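Local coordinates for putative nudix hydrolase family member (Chromobacterium violaceum, PDB 3F13), which probably acts as a magnesium-dependent hydrolase of the Nudix family, although its natural substrate is not established, at residues 45-50 with 56-61; 21-24 with 29-32. All coordinates share one frame; numbering follows the deposited sequence.

Interaction 2 (21-24 with 29-32) lies in the interior, its centre about 4 Å from the centre of the chain; interaction 1 (45-50 with 56-61) is a surface contact about 13 Å out. The buried one joins two strands of a hairpin through one direct backbone bond, a bridging water and branched apolar side chains. The surface one ties a loop to helix 52-64 with a charged network of carboxylates and a guanidinium. They meet where the helix lies on the sheet: Leu56 CD2 packs 3.8 Å from Ala21 CB, and Ile60 CG2 lies 4.0 Å from Ile23 CD1. One side of the helix thus feeds the core, while Arg58, braced by Glu59, reaches for the loop.

Interaction 1: 45-50 with 56-61; sequences KANRGE and LIREIR
Arg58 grips the carboxylate of Glu50 side-on with two nitrogens, one to each oxygen. NE of Arg58 donates to OE1 of Glu50 at 2.8 Å, almost straight (176°), within the guanidinium plane and onto the syn lone pair. The second bond, Arg58 NH2 to Glu50 OE2 at 2.9 Å, is more bent and leaves both planes slightly, since the two flat groups are twisted by 18°. NH2 of Arg58 also donates in its own plane to the backbone O of Lys45, 3.1 Å away. OD1 of Asn47 sits over one face of the guanidinium, offset toward its rim, 3.7 Å from Arg58 NH2, with the two planes nearly parallel. Glu50, Arg58 and Glu59 occupy consensus positions of the Nudix box, the loop-helix element whose helical glutamates in relatives bind the catalytic metal. Glu50 runs out fully extended, with CG opposite the backbone N (chi1 -174°), and so carries its carboxylate across to the helix. The backbone N of Asn47 secures it from behind, reaching the anti lone pair of Glu50 OE2 at 2.7 Å. That bond spans the type II turn from Asn47 to Glu50, also closed by Glu50 N and Asn47 O. On the helix, NH1 of Arg58 forms a salt bridge to OE2 of Glu59 at 3.1 Å, although the hydrogen bond within it is bent and weak. Farther out, Arg17 of strand 16-25 hydrogen-bonds the backbone O of Glu50.

Interaction 2: 21-24 with 29-32; sequences AIIE and VLVT
Ile23 and Leu30 lie side by side and point the same way, their ends meeting where CD1 of Ile23 comes 4.1 Å from CD2 of Leu30. On the other face of the strand pair, Val29 is angled across both Ile22 and Glu24. A single methyl, CG2 of Val29, does the touching: it is 4.1 Å from CG2 of Ile22 and equally far from CG of Glu24. Val29 CG1 stands anti to the backbone N (chi1 169°), which leaves CG2 to face this pair. Glu24 meets the valine with its aliphatic CG, while its carboxylate oxygen OE2 is held by Tyr127 and Arg131 of helix 118-132. Between the two faces the backbones are joined by Leu30 N, which donates to the O of Ile23 at 2.9 Å and nearly straight (171°). The same oxygen receives a CA-H contact from Val29 CA at 3.4 Å. Glu24 and Val29 form an antiparallel, non-hydrogen-bonded pair, their CA atoms 4.4 Å apart. Toward Ala21 the strands diverge, and one water fills in for direct pairing: it donates to the O atoms of Ala21 and Leu30 and accepts from Ile23 N, the last at 2.7 Å. Three buried backbone groups are satisfied in this way. Ile22 also packs on Val86 and Leu88 of strand 82-90, and Leu30 on Leu106 of strand 103-107. The segments belong to a tight beta hairpin, strands 16-25 and 28-33, whose splaying arms help build the curled mixed sheet of the alpha-beta-alpha Nudix fold.

Interaction 1: 45-50 with 56-61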
loop_
_atom_site.group_PDB
_atom_site.type_symbol
_atom_site.label_atom_id
_atom_site.label_comp_id
_atom_site.label_asym_id
_atom_site.label_seq_id
_atom_site.Cartn_x
_atom_site.Cartn_y
_atom_site.Cartn_z
ATOM N N LYS B 45 -1.084 16.012 -6.683
ATOM C CA LYS B 45 -0.199 15.777 -7.778
ATOM C C LYS B 45 1.106 15.132 -7.322
ATOM O O LYS B 45 1.650 15.472 -6.260
ATOM C CB LYS B 45 0.082 17.097 -8.493
ATOM C CG LYS B 45 0.620 16.923 -9.887
ATOM C CD LYS B 45 0.973 18.288 -10.501
ATOM C CE LYS B 45 1.945 18.113 -11.640
ATOM N NZ LYS B 45 1.655 19.119 -12.721
ATOM N N ALA B 46 1.600 14.203 -8.123
ATOM C CA ALA B 46 2.879 13.524 -7.887
ATOM C C ALA B 46 4.073 14.401 -8.308
ATOM O O ALA B 46 4.013 15.058 -9.336
ATOM C CB ALA B 46 2.912 12.248 -8.675
ATOM N N ASN B 47 5.155 14.403 -7.544
ATOM C CA ASN B 47 6.335 15.190 -7.978
ATOM C C ASN B 47 7.109 14.402 -9.017
ATOM O O ASN B 47 6.970 13.172 -9.120
ATOM C CB ASN B 47 7.248 15.503 -6.795
ATOM C CG ASN B 47 6.579 16.358 -5.745
ATOM O OD1 ASN B 47 6.711 16.093 -4.549
ATOM N ND2 ASN B 47 5.862 17.387 -6.178
ATOM N N ARG B 48 7.920 15.101 -9.811
ATOM C CA ARG B 48 8.845 14.410 -10.696
ATOM C C ARG B 48 9.685 13.426 -9.880
ATOM O O ARG B 48 10.079 13.722 -8.758
ATOM C CB ARG B 48 9.762 15.436 -11.385
ATOM C CG ARG B 48 9.112 16.205 -12.522
ATOM C CD ARG B 48 10.092 17.367 -12.946
ATOM N NE ARG B 48 9.454 18.311 -13.849
ATOM C CZ ARG B 48 8.779 19.370 -13.422
ATOM N NH1 ARG B 48 8.704 19.627 -12.117
ATOM N NH2 ARG B 48 8.212 20.191 -14.297
ATOM N N GLY B 49 9.956 12.248 -10.419
ATOM C CA GLY B 49 10.711 11.247 -9.684
ATOM C C GLY B 49 9.934 10.450 -8.646
ATOM O O GLY B 49 10.483 9.528 -8.039
ATOM N N GLU B 50 8.665 10.806 -8.438
ATOM C CA GLU B 50 7.845 10.239 -7.368
ATOM C C GLU B 50 6.692 9.468 -7.984
ATOM O O GLU B 50 5.909 10.041 -8.747
ATOM C CB GLU B 50 7.230 11.368 -6.530
ATOM C CG GLU B 50 6.466 10.915 -5.299
ATOM C CD GLU B 50 5.819 12.081 -4.564
ATOM O OE1 GLU B 50 5.853 12.086 -3.304
ATOM O OE2 GLU B 50 5.292 12.992 -5.246
ATOM N N LEU B 56 0.626 9.446 -2.974
ATOM C CA LEU B 56 -0.629 9.239 -2.240
ATOM C C LEU B 56 -0.378 9.261 -0.712
ATOM O O LEU B 56 -1.085 9.931 0.049
ATOM C CB LEU B 56 -1.297 7.924 -2.648
ATOM C CG LEU B 56 -2.787 8.026 -2.157
ATOM C CD1 LEU B 56 -3.307 9.439 -2.527
ATOM C CD2 LEU B 56 -3.751 7.033 -2.677
ATOM N N ILE B 57 0.615 8.502 -0.268
ATOM C CA ILE B 57 0.912 8.454 1.164
ATOM C C ILE B 57 1.274 9.835 1.735
ATOM O O ILE B 57 0.788 10.248 2.784
ATOM C CB ILE B 57 2.013 7.416 1.467
ATOM C CG1 ILE B 57 1.553 6.031 1.025
ATOM C CG2 ILE B 57 2.307 7.420 2.946
ATOM C CD1 ILE B 57 2.733 5.020 0.909
ATOM N N ARG B 58 2.115 10.548 1.012
ATOM C CA ARG B 58 2.521 11.882 1.420
ATOM C C ARG B 58 1.301 12.799 1.526
ATOM O O ARG B 58 1.076 13.472 2.541
ATOM C CB ARG B 58 3.525 12.430 0.406
ATOM C CG ARG B 58 3.803 13.946 0.499
ATOM C CD ARG B 58 4.887 14.374 -0.505
ATOM N NE ARG B 58 4.532 14.157 -1.918
ATOM C CZ ARG B 58 3.668 14.912 -2.587
ATOM N NH1 ARG B 58 3.061 15.925 -1.965
ATOM N NH2 ARG B 58 3.387 14.652 -3.865
ATOM N N GLU B 59 0.480 12.815 0.489
ATOM C CA GLU B 59 -0.629 13.768 0.456
ATOM C C GLU B 59 -1.745 13.472 1.454
ATOM O O GLU B 59 -2.336 14.399 2.044
ATOM C CB GLU B 59 -1.145 13.888 -0.973
ATOM C CG GLU B 59 -0.102 14.513 -1.895
ATOM C CD GLU B 59 -0.381 15.980 -2.240
ATOM O OE1 GLU B 59 -1.221 16.612 -1.551
ATOM O OE2 GLU B 59 0.247 16.494 -3.215
ATOM N N ILE B 60 -2.085 12.195 1.624
ATOM C CA ILE B 60 -3.088 11.867 2.609
ATOM C C ILE B 60 -2.602 12.338 3.986
ATOM O O ILE B 60 -3.373 12.920 4.747
ATOM C CB ILE B 60 -3.401 10.384 2.650
ATOM C CG1 ILE B 60 -4.096 9.930 1.357
ATOM C CG2 ILE B 60 -4.267 10.034 3.891
ATOM C CD1 ILE B 60 -4.918 10.951 0.704
ATOM N N ARG B 61 -1.336 12.077 4.309
ATOM C CA ARG B 61 -0.793 12.531 5.602
ATOM C C ARG B 61 -0.925 14.047 5.718
ATOM O O ARG B 61 -1.444 14.561 6.710
ATOM C CB ARG B 61 0.665 12.109 5.803
ATOM C CG ARG B 61 1.051 12.233 7.282
ATOM C CD ARG B 61 2.467 11.819 7.517
ATOM N NE ARG B 61 2.769 11.944 8.938
ATOM C CZ ARG B 61 3.997 12.065 9.430
ATOM N NH1 ARG B 61 5.046 12.070 8.613
ATOM N NH2 ARG B 61 4.162 12.186 10.733
#

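Interaction 2: 21-24 with 29-32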
loop_
_atom_site.group_PDB
_atom_site.type_symbol
_atom_site.label_atom_id
_atom_site.label_comp_id
_atom_site.label_asym_id
_atom_site.label_seq_id
_atom_site.Cartn_x
_atom_site.Cartn_y
_atom_site.Cartn_z
ATOM N N ALA B 21 -7.252 8.898 -3.167
ATOM C CA ALA B 21 -7.545 7.831 -2.156
ATOM C C ALA B 21 -9.013 7.643 -1.903
ATOM O O ALA B 21 -9.760 8.619 -1.732
ATOM C CB ALA B 21 -6.888 8.164 -0.800
ATOM N N ILE B 22 -9.407 6.387 -1.821
ATOM C CA ILE B 22 -10.711 6.032 -1.310
ATOM C C ILE B 22 -10.453 5.438 0.047
ATOM O O ILE B 22 -9.844 4.370 0.137
ATOM C CB ILE B 22 -11.379 4.949 -2.155
ATOM C CG1 ILE B 22 -11.821 5.507 -3.520
ATOM C CG2 ILE B 22 -12.567 4.355 -1.344
ATOM C CD1 ILE B 22 -10.949 6.546 -4.092
ATOM N N ILE B 23 -10.862 6.153 1.109
ATOM C CA ILE B 23 -10.668 5.701 2.478
ATOM C C ILE B 23 -12.021 5.500 3.138
ATOM O O ILE B 23 -12.741 6.474 3.372
ATOM C CB ILE B 23 -9.902 6.745 3.292
ATOM C CG1 ILE B 23 -8.495 6.878 2.737
ATOM C CG2 ILE B 23 -9.823 6.339 4.774
ATOM C CD1 ILE B 23 -7.799 8.182 3.212
ATOM N N GLU B 24 -12.354 4.255 3.452
ATOM C CA GLU B 24 -13.664 3.972 4.042
ATOM C C GLU B 24 -13.578 4.087 5.566
ATOM O O GLU B 24 -12.859 3.335 6.235
ATOM C CB GLU B 24 -14.166 2.587 3.609
ATOM C CG GLU B 24 -14.465 2.490 2.140
ATOM C CD GLU B 24 -15.845 1.891 1.841
ATOM O OE1 GLU B 24 -16.694 1.853 2.762
ATOM O OE2 GLU B 24 -16.084 1.459 0.690
ATOM N N VAL B 29 -17.111 7.048 2.879
ATOM C CA VAL B 29 -15.824 7.408 2.259
ATOM C C VAL B 29 -15.425 8.848 2.594
ATOM O O VAL B 29 -16.218 9.797 2.438
ATOM C CB VAL B 29 -15.901 7.247 0.726
ATOM C CG1 VAL B 29 -14.644 7.871 0.035
ATOM C CG2 VAL B 29 -16.047 5.799 0.356
ATOM N N LEU B 30 -14.187 9.015 3.033
ATOM C CA LEU B 30 -13.630 10.309 3.374
ATOM C C LEU B 30 -13.496 11.263 2.177
ATOM O O LEU B 30 -12.972 10.880 1.131
ATOM C CB LEU B 30 -12.252 10.078 3.991
ATOM C CG LEU B 30 -11.568 11.303 4.591
ATOM C CD1 LEU B 30 -12.460 11.904 5.672
ATOM C CD2 LEU B 30 -10.197 10.913 5.123
ATOM N N VAL B 31 -14.015 12.484 2.328
ATOM C CA VAL B 31 -13.783 13.558 1.353
ATOM C C VAL B 31 -13.369 14.807 2.101
ATOM O O VAL B 31 -13.672 14.950 3.301
ATOM C CB VAL B 31 -15.030 13.884 0.511
ATOM C CG1 VAL B 31 -15.430 12.678 -0.371
ATOM C CG2 VAL B 31 -16.182 14.271 1.405
ATOM N N THR B 32 -12.670 15.687 1.400
ATOM C CA THR B 32 -12.086 16.869 2.006
ATOM C C THR B 32 -12.389 18.090 1.148
ATOM O O THR B 32 -12.547 17.979 -0.071
ATOM C CB THR B 32 -10.569 16.728 2.129
ATOM O OG1 THR B 32 -9.964 16.686 0.829
ATOM C CG2 THR B 32 -10.212 15.436 2.887
HETATM O O HOH W 1 -11.377 8.760 0.726
#